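Local coordinates for prephenate dehydrogenase (Corynebacterium glutamicum ATCC 13032, PDB 3KTD), which probably catalyses the NAD(P)+-dependent oxidation of prephenate, the dehydrogenase step on the route to tyrosine, at residues Tyr285-Arg288 with Ile289-Glu292. Residues are numbered along the deposited sequence; the frame is centred on the assembly and turned at random.
Sequences YRSR and IRYE
Arg-288 and Glu-292, one helical turn apart, are joined by a salt bridge in which NE of Arg-288 lies 2.8 Å from OE2 of Glu-292. The same carboxylate oxygen also receives a weak hydrogen bond from NH2 of Arg-288, at 3.1 Å, so OE2 accepts from two N-H groups of the same guanidinium, the second only weakly. The two flat groups stand steeply to each other, their planes 76° apart, and NE reaches OE2 from above the carboxylate plane. The arginine comes into position through a bend at chi2 (57°), which sends its chain forward along the helix, and CG of Glu-292 then lies over one face of the guanidinium. An arginine suits this place because its several N-H groups can serve different partners: NH1 makes weak hydrogen bonds to Arg-228 O and Thr-231 OG1 of the second subunit. Such i to i+4 pairing is a familiar feature of alpha-helices, and here it belongs to helix 278-293, which packs against the other chain of the dimer. The bond from Ile-289 N to Tyr-285 O, 2.9 Å, is the first of four successive i to i+4 main-chain hydrogen bonds that link 285-288 to 289-292. On the same pair of residues, CG1 of Ile-289 sits over one face of the Tyr-285 ring, 3.8 Å from the ring centroid and close to the ring normal, a CH-pi contact. The tyrosine's chi1 of 176° swings the ring toward the following turn, where the branched isoleucine offers a slim apolar arm. Arg-290 folds back along the helix, with Arg-286 O over the centre of one guanidinium face; NH1 of Arg-290 is 4.5 Å from NE of Arg-286. This proximity of like charges is probably eased by Asp-213 of the second subunit, whose OD2 forms a salt bridge with Arg-290 NH2.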
ATOM      1  N   TYR A 285       3.791 -13.744   2.254  1.00 30.88           N
ATOM      2  CA  TYR A 285       4.849 -13.643   1.264  1.00 30.90           C
ATOM      3  C   TYR A 285       4.537 -14.418  -0.003  1.00 31.02           C
ATOM      4  O   TYR A 285       4.725 -13.933  -1.110  1.00 31.55           O
ATOM      5  CB  TYR A 285       6.158 -14.167   1.847  1.00 30.40           C
ATOM      6  CG  TYR A 285       7.297 -14.185   0.856  1.00 30.82           C
ATOM      7  CD1 TYR A 285       7.865 -12.998   0.400  1.00 32.78           C
ATOM      8  CD2 TYR A 285       7.812 -15.384   0.375  1.00 31.84           C
ATOM      9  CE1 TYR A 285       8.910 -13.004  -0.516  1.00 32.50           C
ATOM     10  CE2 TYR A 285       8.861 -15.399  -0.534  1.00 31.67           C
ATOM     11  CZ  TYR A 285       9.403 -14.206  -0.972  1.00 30.72           C
ATOM     12  OH  TYR A 285      10.435 -14.214  -1.871  1.00 31.68           O
ATOM     13  N   ARG A 286       4.065 -15.633   0.180  1.00 30.45           N
ATOM     14  CA  ARG A 286       3.825 -16.541  -0.915  1.00 30.09           C
ATOM     15  C   ARG A 286       2.684 -15.996  -1.771  1.00 30.06           C
ATOM     16  O   ARG A 286       2.736 -16.033  -2.999  1.00 30.22           O
ATOM     17  CB  ARG A 286       3.462 -17.903  -0.331  1.00 29.64           C
ATOM     18  CG  ARG A 286       4.237 -19.047  -0.868  1.00 31.58           C
ATOM     19  CD  ARG A 286       4.283 -20.147   0.152  1.00 35.35           C
ATOM     20  NE  ARG A 286       2.938 -20.485   0.606  1.00 37.79           N
ATOM     21  CZ  ARG A 286       2.608 -20.815   1.853  1.00 37.82           C
ATOM     22  NH1 ARG A 286       3.514 -20.837   2.825  1.00 39.20           N
ATOM     23  NH2 ARG A 286       1.342 -21.084   2.136  1.00 38.62           N
ATOM     24  N   SER A 287       1.661 -15.479  -1.106  1.00 29.91           N
ATOM     25  CA  SER A 287       0.503 -14.909  -1.778  1.00 29.65           C
ATOM     26  C   SER A 287       0.882 -13.673  -2.572  1.00 29.67           C
ATOM     27  O   SER A 287       0.470 -13.508  -3.718  1.00 30.14           O
ATOM     28  CB  SER A 287      -0.572 -14.556  -0.750  1.00 29.52           C
ATOM     29  OG  SER A 287      -1.156 -15.724  -0.212  1.00 27.37           O
ATOM     30  N   ARG A 288       1.662 -12.804  -1.949  1.00 29.90           N
ATOM     31  CA  ARG A 288       2.172 -11.614  -2.606  1.00 30.38           C
ATOM     32  C   ARG A 288       3.026 -11.971  -3.820  1.00 30.73           C
ATOM     33  O   ARG A 288       2.975 -11.278  -4.826  1.00 31.04           O
ATOM     34  CB  ARG A 288       2.970 -10.771  -1.604  1.00 30.91           C
ATOM     35  CG  ARG A 288       3.748  -9.597  -2.184  1.00 33.09           C
ATOM     36  CD  ARG A 288       2.879  -8.614  -2.955  1.00 35.00           C
ATOM     37  NE  ARG A 288       3.699  -7.585  -3.587  1.00 33.52           N
ATOM     38  CZ  ARG A 288       3.239  -6.469  -4.143  1.00 35.61           C
ATOM     39  NH1 ARG A 288       1.940  -6.173  -4.144  1.00 34.88           N
ATOM     40  NH2 ARG A 288       4.103  -5.620  -4.681  1.00 38.08           N
ATOM     41  N   ILE A 289       3.804 -13.048  -3.733  1.00 31.23           N
ATOM     42  CA  ILE A 289       4.628 -13.475  -4.851  1.00 32.07           C
ATOM     43  C   ILE A 289       3.747 -13.948  -5.999  1.00 33.83           C
ATOM     44  O   ILE A 289       4.034 -13.648  -7.154  1.00 33.70           O
ATOM     45  CB  ILE A 289       5.646 -14.573  -4.441  1.00 32.48           C
ATOM     46  CG1 ILE A 289       6.700 -14.002  -3.477  1.00 32.49           C
ATOM     47  CG2 ILE A 289       6.346 -15.166  -5.653  1.00 29.62           C
ATOM     48  CD1 ILE A 289       7.467 -12.807  -3.997  1.00 29.45           C
ATOM     49  N   ARG A 290       2.680 -14.682  -5.684  1.00 35.88           N
ATOM     50  CA  ARG A 290       1.717 -15.116  -6.705  1.00 37.61           C
ATOM     51  C   ARG A 290       1.054 -13.924  -7.406  1.00 37.27           C
ATOM     52  O   ARG A 290       0.850 -13.961  -8.619  1.00 36.31           O
ATOM     53  CB  ARG A 290       0.655 -16.083  -6.143  1.00 38.32           C
ATOM     54  CG  ARG A 290       1.158 -17.538  -6.027  1.00 45.26           C
ATOM     55  CD  ARG A 290       0.031 -18.576  -5.773  1.00 52.07           C
ATOM     56  NE  ARG A 290      -0.479 -18.558  -4.391  1.00 55.90           N
ATOM     57  CZ  ARG A 290       0.094 -19.167  -3.345  1.00 57.08           C
ATOM     58  NH1 ARG A 290       1.215 -19.873  -3.483  1.00 59.19           N
ATOM     59  NH2 ARG A 290      -0.462 -19.076  -2.139  1.00 57.07           N
ATOM     60  N   TYR A 291       0.737 -12.869  -6.654  1.00 37.55           N
ATOM     61  CA  TYR A 291       0.156 -11.669  -7.259  1.00 37.78           C
ATOM     62  C   TYR A 291       1.147 -10.994  -8.224  1.00 38.32           C
ATOM     63  O   TYR A 291       0.816 -10.748  -9.395  1.00 37.57           O
ATOM     64  CB  TYR A 291      -0.307 -10.671  -6.199  1.00 37.44           C
ATOM     65  CG  TYR A 291      -0.635  -9.322  -6.798  1.00 38.69           C
ATOM     66  CD1 TYR A 291      -1.781  -9.142  -7.571  1.00 38.40           C
ATOM     67  CD2 TYR A 291       0.221  -8.236  -6.632  1.00 38.00           C
ATOM     68  CE1 TYR A 291      -2.074  -7.919  -8.139  1.00 37.46           C
ATOM     69  CE2 TYR A 291      -0.071  -7.002  -7.195  1.00 37.70           C
ATOM     70  CZ  TYR A 291      -1.211  -6.853  -7.951  1.00 38.88           C
ATOM     71  OH  TYR A 291      -1.497  -5.631  -8.517  1.00 43.20           O
ATOM     72  N   GLU A 292       2.353 -10.699  -7.734  1.00 38.46           N
ATOM     73  CA  GLU A 292       3.382 -10.076  -8.565  1.00 39.46           C
ATOM     74  C   GLU A 292       3.632 -10.876  -9.828  1.00 40.42           C
ATOM     75  O   GLU A 292       3.720 -10.319 -10.914  1.00 39.86           O
ATOM     76  CB  GLU A 292       4.689  -9.944  -7.808  1.00 39.77           C
ATOM     77  CG  GLU A 292       4.698  -8.857  -6.760  1.00 42.03           C
ATOM     78  CD  GLU A 292       5.948  -8.893  -5.898  1.00 43.55           C
ATOM     79  OE1 GLU A 292       6.808  -9.775  -6.119  1.00 45.00           O
ATOM     80  OE2 GLU A 292       6.076  -8.036  -4.999  1.00 46.45           O
TER